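Local coordinates for protein sesquisabinene B synthase 2 (Santalum album, PDB 6A2A) that probably cyclises farnesyl diphosphate to the sesquiterpene sesquisabinene B, as a magnesium- or manganese-dependent terpene synthase of sandalwood, at residues A[84-89]-A[128-133]; A[392-397]-A[411-416]. One frame throughout, in Å; residues are numbered along the deposited sequence.

Contact 1: A[84-89]-A[128-133]; sequences FIDTVR and FRIMRE
Asp86 and Ile130 mark the closest backbone approach of 84-89 and 128-133, two helical segments whose axes, inclined at 59°, come within 11.4 Å of each other. Arg129 grips Asp86 end-on: Arg129 NH1 donates to Asp86 OD1 at 3.0 Å and Arg129 NH2 to Asp86 OD2 at 2.9 Å, both oxygens lying in the guanidinium plane. A bend at chi3 (68°) in the Arg129 chain turns the guanidinium toward Asp86. The carboxylate is turned 50° from the guanidinium plane, so OD2 is met from above its own plane rather than within it. Arg129 NH1 also donates to Glu133 OE2, one helical turn on, at 3.0 Å. Arg89 NH1 donates to Glu133 OE2 at 2.9 Å, from the opposite face of that carboxylate. Two acids thus offset two arginines; Arg89 NH1 and Arg129 NH1 stand 3.8 Å apart, a closeness that the shared oxygen would probably make tolerable. One water ties Asp86 OD1, Arg89 NH1 and Glu133 OE1 together; a second joins Arg89 NH2 to Glu133 OE2. Beside this salt-bridge network the contact turns apolar, Ile85 CD1 meeting Ile130 CG2 at 3.8 Å. Both isoleucines also rest on Val105 of helix 98-110, and Ile85 reaches Ile72 of helix 55-73, while Arg129 packs on Glu168 and Ala169 of helix 160-170, placing the network within the helical N-terminal domain.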
loop_
_atom_site.group_PDB
_atom_site.type_symbol
_atom_site.label_atom_id
_atom_site.label_comp_id
_atom_site.label_asym_id
_atom_site.label_seq_id
_atom_site.Cartn_x
_atom_site.Cartn_y
_atom_site.Cartn_z
ATOM N N PHE A 84 18.297 38.469 6.661
ATOM C CA PHE A 84 18.387 37.265 7.354
ATOM C C PHE A 84 17.131 36.410 7.100
ATOM O O PHE A 84 17.260 35.198 6.852
ATOM C CB PHE A 84 18.517 37.527 8.853
ATOM C CG PHE A 84 18.918 36.342 9.669
ATOM C CD1 PHE A 84 20.233 35.922 9.698
ATOM C CD2 PHE A 84 17.991 35.634 10.420
ATOM C CE1 PHE A 84 20.614 34.823 10.438
ATOM C CE2 PHE A 84 18.381 34.532 11.158
ATOM C CZ PHE A 84 19.697 34.133 11.173
ATOM N N ILE A 85 15.955 37.026 7.176
ATOM C CA ILE A 85 14.710 36.225 6.963
ATOM C C ILE A 85 14.565 35.858 5.472
ATOM O O ILE A 85 13.949 34.814 5.171
ATOM C CB ILE A 85 13.467 36.950 7.522
ATOM C CG1 ILE A 85 13.245 38.310 6.875
ATOM C CG2 ILE A 85 13.530 37.054 9.040
ATOM C CD1 ILE A 85 11.851 38.852 7.041
ATOM N N ASP A 86 15.108 36.637 4.550
ATOM C CA ASP A 86 15.208 36.250 3.110
ATOM C C ASP A 86 16.065 35.001 2.969
ATOM O O ASP A 86 15.701 34.082 2.312
ATOM C CB ASP A 86 15.657 37.387 2.229
ATOM C CG ASP A 86 15.409 37.114 0.735
ATOM O OD1 ASP A 86 14.261 36.644 0.435
ATOM O OD2 ASP A 86 16.296 37.424 -0.121
ATOM N N THR A 87 17.188 34.953 3.694
ATOM C CA THR A 87 18.082 33.773 3.753
ATOM C C THR A 87 17.389 32.553 4.348
ATOM O O THR A 87 17.485 31.439 3.813
ATOM C CB THR A 87 19.344 34.130 4.588
ATOM O OG1 THR A 87 19.934 35.238 3.933
ATOM C CG2 THR A 87 20.331 33.003 4.663
ATOM N N VAL A 88 16.649 32.745 5.417
ATOM C CA VAL A 88 15.921 31.650 6.049
ATOM C C VAL A 88 14.941 31.027 5.034
ATOM O O VAL A 88 14.840 29.850 4.905
ATOM C CB VAL A 88 15.124 32.140 7.302
ATOM C CG1 VAL A 88 14.195 31.086 7.842
ATOM C CG2 VAL A 88 16.038 32.574 8.408
ATOM N N ARG A 89 14.237 31.876 4.336
ATOM C CA ARG A 89 13.261 31.434 3.342
ATOM C C ARG A 89 13.928 30.667 2.228
ATOM O O ARG A 89 13.522 29.628 1.824
ATOM C CB ARG A 89 12.572 32.647 2.752
ATOM C CG ARG A 89 11.673 32.375 1.565
ATOM C CD ARG A 89 12.396 32.512 0.259
ATOM N NE ARG A 89 11.580 32.242 -0.909
ATOM C CZ ARG A 89 10.873 33.139 -1.551
ATOM N NH1 ARG A 89 10.852 34.379 -1.151
ATOM N NH2 ARG A 89 10.199 32.800 -2.614
ATOM N N PHE A 128 10.396 45.993 -0.507
ATOM C CA PHE A 128 9.231 45.889 -1.360
ATOM C C PHE A 128 8.838 44.419 -1.510
ATOM O O PHE A 128 7.648 44.019 -1.333
ATOM C CB PHE A 128 9.487 46.522 -2.721
ATOM C CG PHE A 128 8.380 46.333 -3.737
ATOM C CD1 PHE A 128 8.313 45.185 -4.529
ATOM C CD2 PHE A 128 7.371 47.276 -3.891
ATOM C CE1 PHE A 128 7.297 45.019 -5.452
ATOM C CE2 PHE A 128 6.342 47.097 -4.799
ATOM C CZ PHE A 128 6.307 45.963 -5.587
ATOM N N ARG A 129 9.837 43.601 -1.798
ATOM C CA ARG A 129 9.524 42.174 -2.056
ATOM C C ARG A 129 9.086 41.437 -0.795
ATOM O O ARG A 129 8.075 40.701 -0.846
ATOM C CB ARG A 129 10.700 41.459 -2.726
ATOM C CG ARG A 129 10.471 39.957 -2.862
ATOM C CD ARG A 129 11.435 39.317 -3.855
ATOM N NE ARG A 129 12.823 39.340 -3.366
ATOM C CZ ARG A 129 13.336 38.570 -2.448
ATOM N NH1 ARG A 129 12.607 37.645 -1.834
ATOM N NH2 ARG A 129 14.633 38.717 -2.128
ATOM N N ILE A 130 9.821 41.549 0.312
ATOM C CA ILE A 130 9.551 40.807 1.501
ATOM C C ILE A 130 8.190 41.232 2.052
ATOM O O ILE A 130 7.450 40.403 2.572
ATOM C CB ILE A 130 10.646 40.964 2.578
ATOM C CG1 ILE A 130 12.038 40.562 2.075
ATOM C CG2 ILE A 130 10.275 40.181 3.818
ATOM C CD1 ILE A 130 12.236 39.082 1.930
ATOM N N MET A 131 7.954 42.531 2.046
ATOM C CA MET A 131 6.610 43.036 2.490
ATOM C C MET A 131 5.483 42.384 1.661
ATOM O O MET A 131 4.566 41.774 2.248
ATOM C CB MET A 131 6.554 44.549 2.375
ATOM C CG MET A 131 7.438 45.293 3.382
ATOM S SD MET A 131 7.131 44.907 5.073
ATOM C CE MET A 131 8.643 45.484 5.849
ATOM N N ARG A 132 5.555 42.453 0.350
ATOM C CA ARG A 132 4.491 41.921 -0.496
ATOM C C ARG A 132 4.394 40.406 -0.385
ATOM O O ARG A 132 3.245 39.873 -0.354
ATOM C CB ARG A 132 4.640 42.362 -1.945
ATOM C CG ARG A 132 4.261 43.817 -2.192
ATOM C CD ARG A 132 3.983 44.061 -3.627
ATOM N NE ARG A 132 3.557 45.411 -3.949
ATOM C CZ ARG A 132 2.947 45.766 -5.072
ATOM N NH1 ARG A 132 2.641 44.862 -6.003
ATOM N NH2 ARG A 132 2.662 47.036 -5.278
ATOM N N GLU A 133 5.507 39.688 -0.298
ATOM C CA GLU A 133 5.406 38.214 -0.064
ATOM C C GLU A 133 4.625 37.922 1.208
ATOM O O GLU A 133 4.084 36.828 1.369
ATOM C CB GLU A 133 6.809 37.612 0.090
ATOM C CG GLU A 133 7.595 37.637 -1.188
ATOM C CD GLU A 133 9.069 37.267 -1.024
ATOM O OE1 GLU A 133 9.515 37.201 0.135
ATOM O OE2 GLU A 133 9.705 36.932 -2.053
HETATM O O HOH W 1 11.794 35.905 1.198
HETATM O O HOH W 2 8.577 35.129 -3.551
#

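Contact 2: A[392-397]-A[411-416]; sequences TKEAKW and DNALVS
The carboxylate of Glu394 and the amide of Asn412 meet with their planes 74° apart, and the polar atoms of the two groups are joined through water instead of directly. Ser416 OG donates to Glu394 OE2 at 2.8 Å, coming from above the carboxylate plane. A water donates to Glu394 OE2 at 2.7 Å and accepts from Asn412 ND2 at 2.9 Å. The amide packs against the aliphatic parts of its neighbours: Asn412 ND2 lies 3.4 Å from Glu394 CG, and Asn412 OD1 3.4 Å from Lys393 CD. ND2 also donates to Ser390 O, a turn earlier on the helix of Glu394, which fixes the rotation of the amide. The Trp397 ring has Lys393 O 3.4 Å above one face, offset toward the rim, and its CH2 approaches Asn412 CB obliquely.

With CG anti to its carbonyl carbon (chi1 -77°) and the chain extended beyond it, Glu394 carries its carboxylate across to Ser416, past the methyl group of Ala413. Glu394 is seen to bind magnesium in a structure of this protein, though no metal is modelled in this chain; its side chain lies about 6 Å from those of Asp316 and Asp320, ligands of the same ion and the first and last aspartates of the DDxxD motif of class I terpene synthases. Replacing Glu394 by an alanine would probably leave the Ser416 hydroxyl and the bridging water without this acceptor and the magnesium site without one of its carboxylates. Segments 392-397 and 411-416, on helices 377-400 and 406-416, run at 127° to each other within the metal-binding domain. Helix 447-462 supports 411-416: Leu414 packs on Cys453 and Ile454, and Arg457 donates to Ala413 O. Trp397 meets His402 and Pro404 in the connection between the two helices, and also Leu475.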
loop_
_atom_site.group_PDB
_atom_site.type_symbol
_atom_site.label_atom_id
_atom_site.label_comp_id
_atom_site.label_asym_id
_atom_site.label_seq_id
_atom_site.Cartn_x
_atom_site.Cartn_y
_atom_site.Cartn_z
ATOM N N THR A 392 -10.052 14.015 -25.220
ATOM C CA THR A 392 -10.869 13.653 -26.386
ATOM C C THR A 392 -11.043 14.842 -27.362
ATOM O O THR A 392 -10.908 14.673 -28.584
ATOM C CB THR A 392 -12.191 13.043 -25.933
ATOM O OG1 THR A 392 -11.861 11.897 -25.127
ATOM C CG2 THR A 392 -13.015 12.632 -27.141
ATOM N N LYS A 393 -11.300 16.028 -26.831
ATOM C CA LYS A 393 -11.416 17.245 -27.646
ATOM C C LYS A 393 -10.134 17.504 -28.423
ATOM O O LYS A 393 -10.187 17.799 -29.621
ATOM C CB LYS A 393 -11.863 18.390 -26.739
ATOM C CG LYS A 393 -12.104 19.720 -27.439
ATOM C CD LYS A 393 -12.778 20.736 -26.534
ATOM C CE LYS A 393 -14.157 21.128 -26.996
ATOM N NZ LYS A 393 -14.914 21.807 -25.916
ATOM N N GLU A 394 -8.971 17.460 -27.765
ATOM C CA GLU A 394 -7.727 17.650 -28.423
ATOM C C GLU A 394 -7.576 16.615 -29.554
ATOM O O GLU A 394 -7.116 16.988 -30.648
ATOM C CB GLU A 394 -6.539 17.532 -27.451
ATOM C CG GLU A 394 -6.391 18.783 -26.613
ATOM C CD GLU A 394 -5.267 18.797 -25.587
ATOM O OE1 GLU A 394 -4.662 17.727 -25.353
ATOM O OE2 GLU A 394 -5.035 19.868 -24.986
ATOM N N ALA A 395 -7.922 15.353 -29.294
ATOM C CA ALA A 395 -7.763 14.259 -30.299
ATOM C C ALA A 395 -8.658 14.534 -31.505
ATOM O O ALA A 395 -8.237 14.296 -32.645
ATOM C CB ALA A 395 -8.096 12.898 -29.694
ATOM N N LYS A 396 -9.868 15.005 -31.252
ATOM C CA LYS A 396 -10.818 15.361 -32.343
ATOM C C LYS A 396 -10.210 16.458 -33.229
ATOM O O LYS A 396 -10.063 16.313 -34.461
ATOM C CB LYS A 396 -12.155 15.739 -31.717
ATOM C CG LYS A 396 -13.247 16.064 -32.724
ATOM C CD LYS A 396 -14.614 16.091 -32.113
ATOM C CE LYS A 396 -14.883 17.383 -31.373
ATOM N NZ LYS A 396 -15.214 18.498 -32.294
ATOM N N TRP A 397 -9.730 17.527 -32.607
ATOM C CA TRP A 397 -9.012 18.566 -33.373
ATOM C C TRP A 397 -7.841 18.014 -34.202
ATOM O O TRP A 397 -7.662 18.418 -35.373
ATOM C CB TRP A 397 -8.547 19.656 -32.418
ATOM C CG TRP A 397 -9.657 20.412 -31.753
ATOM C CD1 TRP A 397 -10.946 20.575 -32.172
ATOM C CD2 TRP A 397 -9.507 21.279 -30.609
ATOM N NE1 TRP A 397 -11.621 21.412 -31.319
ATOM C CE2 TRP A 397 -10.754 21.885 -30.366
ATOM C CE3 TRP A 397 -8.440 21.583 -29.777
ATOM C CZ2 TRP A 397 -10.960 22.784 -29.324
ATOM C CZ3 TRP A 397 -8.652 22.416 -28.706
ATOM C CH2 TRP A 397 -9.886 23.024 -28.492
ATOM N N ASP A 411 -8.698 27.216 -23.271
ATOM C CA ASP A 411 -9.837 26.864 -22.410
ATOM C C ASP A 411 -9.926 25.356 -22.194
ATOM O O ASP A 411 -10.351 24.935 -21.136
ATOM C CB ASP A 411 -11.118 27.429 -22.981
ATOM C CG ASP A 411 -11.386 28.896 -22.465
ATOM O OD1 ASP A 411 -11.031 29.265 -21.279
ATOM O OD2 ASP A 411 -11.927 29.680 -23.292
ATOM N N ASN A 412 -9.543 24.562 -23.180
ATOM C CA ASN A 412 -9.485 23.118 -23.036
ATOM C C ASN A 412 -8.139 22.664 -22.449
ATOM O O ASN A 412 -8.123 21.723 -21.646
ATOM C CB ASN A 412 -9.735 22.439 -24.365
ATOM C CG ASN A 412 -9.844 20.946 -24.257
ATOM O OD1 ASN A 412 -10.832 20.463 -23.701
ATOM N ND2 ASN A 412 -8.886 20.246 -24.821
ATOM N N ALA A 413 -7.020 23.284 -22.840
ATOM C CA ALA A 413 -5.701 22.782 -22.484
ATOM C C ALA A 413 -5.318 23.070 -21.022
ATOM O O ALA A 413 -4.427 22.418 -20.444
ATOM C CB ALA A 413 -4.696 23.346 -23.479
ATOM N N LEU A 414 -5.979 24.022 -20.388
ATOM C CA LEU A 414 -5.808 24.253 -18.971
ATOM C C LEU A 414 -6.453 23.097 -18.198
ATOM O O LEU A 414 -6.052 22.872 -17.078
ATOM C CB LEU A 414 -6.365 25.608 -18.534
ATOM C CG LEU A 414 -7.889 25.742 -18.544
ATOM C CD1 LEU A 414 -8.477 25.217 -17.274
ATOM C CD2 LEU A 414 -8.316 27.169 -18.783
ATOM N N VAL A 415 -7.346 22.338 -18.840
ATOM C CA VAL A 415 -7.900 21.123 -18.226
ATOM C C VAL A 415 -6.986 19.948 -18.584
ATOM O O VAL A 415 -6.616 19.165 -17.701
ATOM C CB VAL A 415 -9.343 20.830 -18.672
ATOM C CG1 VAL A 415 -9.855 19.547 -18.023
ATOM C CG2 VAL A 415 -10.253 21.984 -18.380
ATOM N N SER A 416 -6.559 19.832 -19.848
ATOM C CA SER A 416 -5.792 18.673 -20.257
ATOM C C SER A 416 -4.413 18.583 -19.591
ATOM O O SER A 416 -3.862 17.493 -19.491
ATOM C CB SER A 416 -5.656 18.619 -21.756
ATOM O OG SER A 416 -4.793 19.671 -22.195
HETATM O O HOH W 3 -6.684 21.729 -25.955
#

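In the fold
Contact 1 and contact 2 follow one another along the chain, the first closing before the second opens, and lie on opposite sides of the molecule's centre. Their centres are about 39 Å apart and their nearest atoms about 24 Å, and they share no helix. Contact 1 joins helices 78-90 and 121-133 in the N-terminal terpene synthase domain, away from the annotated metal ligands. Contact 2 joins helices 377-400 and 406-416 in the metal-binding domain and includes a magnesium ligand. Within the two mainly helical domains of this plant terpene synthase, contact 1 is thus packing in the N-terminal one, while contact 2 belongs to the surroundings of the magnesium site.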